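PDB 3RCN: beta-N-acetylhexosaminidase from Arthrobacter aurescens, which probably hydrolyses terminal non-reducing N-acetyl-D-hexosamine residues in N-acetyl-beta-D-hexosaminides, as a member of glycosyl hydrolase family 20. Local coordinates for residues A[345-348]-A[349-353]. Numbering follows the deposited sequence.
Sequences SWFV and GQLAL
W346 and Q350, one helical turn apart, illustrate how an i/i+4 pair can lay an aliphatic chain and its amide against an aromatic ring. CG of Q350 sits over one face of the indole, 3.6 Å from W346 CE2, in a CH-pi contact offset toward the rim. The indole swings toward the following turn because CG of W346 lies anti to its own N (chi1 176°), while Q350 bends at chi2, bringing its amide back alongside the indole, and the two planes lie 8° apart. A water bridges Q350 OE1 (3.0 Å) and W346 O, donating to both; the same carbonyl also accepts Q350 N. With an alanine at W346 the indole face over Q350 CG is gone, and the amide, left with its water among the contacts described, is likely to turn more freely. F347 and L351, the next such pair, meet at a slant, with L351 CD1 3.8 Å from F347 CE2; all four side chains touch L291 of helix 288-304. A further backbone bond joins A352 N to V348 O (2.7 Å). Such i/i+4 pairing is characteristic of a regular alpha-helix, here helix 342-357 packed beside helix 288-304 in the family's TIM-barrel catalytic domain.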
loop_
_atom_site.group_PDB
_atom_site.type_symbol
_atom_site.label_atom_id
_atom_site.label_comp_id
_atom_site.label_asym_id
_atom_site.label_seq_id
_atom_site.Cartn_x
_atom_site.Cartn_y
_atom_site.Cartn_z
ATOM N N SER A 345 37.446 13.417 -4.268
ATOM C CA SER A 345 37.223 13.815 -5.642
ATOM C C SER A 345 37.659 12.697 -6.575
ATOM O O SER A 345 36.990 12.390 -7.561
ATOM C CB SER A 345 38.002 15.087 -5.948
ATOM O OG SER A 345 37.696 15.545 -7.252
ATOM N N TRP A 346 38.782 12.077 -6.244
ATOM C CA TRP A 346 39.339 11.029 -7.077
ATOM C C TRP A 346 38.424 9.798 -7.153
ATOM O O TRP A 346 38.204 9.243 -8.235
ATOM C CB TRP A 346 40.718 10.621 -6.553
ATOM C CG TRP A 346 41.297 9.484 -7.308
ATOM C CD1 TRP A 346 41.893 9.543 -8.531
ATOM C CD2 TRP A 346 41.334 8.107 -6.906
ATOM N NE1 TRP A 346 42.301 8.286 -8.919
ATOM C CE2 TRP A 346 41.970 7.388 -7.944
ATOM C CE3 TRP A 346 40.896 7.413 -5.774
ATOM C CZ2 TRP A 346 42.178 6.010 -7.883
ATOM C CZ3 TRP A 346 41.110 6.036 -5.712
ATOM C CH2 TRP A 346 41.739 5.353 -6.763
ATOM N N PHE A 347 37.914 9.369 -5.999
ATOM C CA PHE A 347 37.117 8.144 -5.905
ATOM C C PHE A 347 35.835 8.264 -6.712
ATOM O O PHE A 347 35.507 7.396 -7.508
ATOM C CB PHE A 347 36.773 7.836 -4.448
ATOM C CG PHE A 347 36.134 6.494 -4.248
ATOM C CD1 PHE A 347 36.864 5.327 -4.424
ATOM C CD2 PHE A 347 34.800 6.391 -3.886
ATOM C CE1 PHE A 347 36.276 4.080 -4.237
ATOM C CE2 PHE A 347 34.206 5.153 -3.703
ATOM C CZ PHE A 347 34.950 3.995 -3.874
ATOM N N VAL A 348 35.116 9.356 -6.497
ATOM C CA VAL A 348 33.872 9.602 -7.195
ATOM C C VAL A 348 34.114 9.729 -8.702
ATOM O O VAL A 348 33.321 9.236 -9.512
ATOM C CB VAL A 348 33.190 10.863 -6.623
ATOM C CG1 VAL A 348 32.015 11.288 -7.469
ATOM C CG2 VAL A 348 32.773 10.623 -5.162
ATOM N N GLY A 349 35.222 10.371 -9.071
ATOM C CA GLY A 349 35.571 10.564 -10.471
ATOM C C GLY A 349 35.822 9.253 -11.182
ATOM O O GLY A 349 35.362 9.066 -12.303
ATOM N N GLN A 350 36.549 8.344 -10.533
ATOM C CA GLN A 350 36.775 7.006 -11.084
ATOM C C GLN A 350 35.453 6.281 -11.330
ATOM O O GLN A 350 35.248 5.659 -12.377
ATOM C CB GLN A 350 37.661 6.160 -10.168
ATOM C CG GLN A 350 39.097 6.647 -10.022
ATOM C CD GLN A 350 39.868 6.683 -11.333
ATOM O OE1 GLN A 350 40.136 7.763 -11.870
ATOM N NE2 GLN A 350 40.238 5.506 -11.853
ATOM N N LEU A 351 34.546 6.360 -10.368
ATOM C CA LEU A 351 33.235 5.773 -10.581
ATOM C C LEU A 351 32.464 6.515 -11.676
ATOM O O LEU A 351 31.830 5.887 -12.525
ATOM C CB LEU A 351 32.456 5.706 -9.275
ATOM C CG LEU A 351 33.057 4.735 -8.254
ATOM C CD1 LEU A 351 32.281 4.810 -6.960
ATOM C CD2 LEU A 351 33.112 3.302 -8.798
ATOM N N ALA A 352 32.539 7.844 -11.674
ATOM C CA ALA A 352 31.897 8.629 -12.734
ATOM C C ALA A 352 32.395 8.210 -14.112
ATOM O O ALA A 352 31.624 8.172 -15.077
ATOM C CB ALA A 352 32.095 10.130 -12.520
ATOM N N LEU A 353 33.688 7.895 -14.189
ATOM C CA LEU A 353 34.302 7.409 -15.421
ATOM C C LEU A 353 33.691 6.059 -15.811
ATOM O O LEU A 353 33.425 5.804 -16.983
ATOM C CB LEU A 353 35.816 7.256 -15.236
ATOM C CG LEU A 353 36.776 8.120 -16.055
ATOM C CD1 LEU A 353 36.254 9.533 -16.223
ATOM C CD2 LEU A 353 38.154 8.137 -15.402
HETATM O O HOH W 1 39.351 10.350 -10.614
#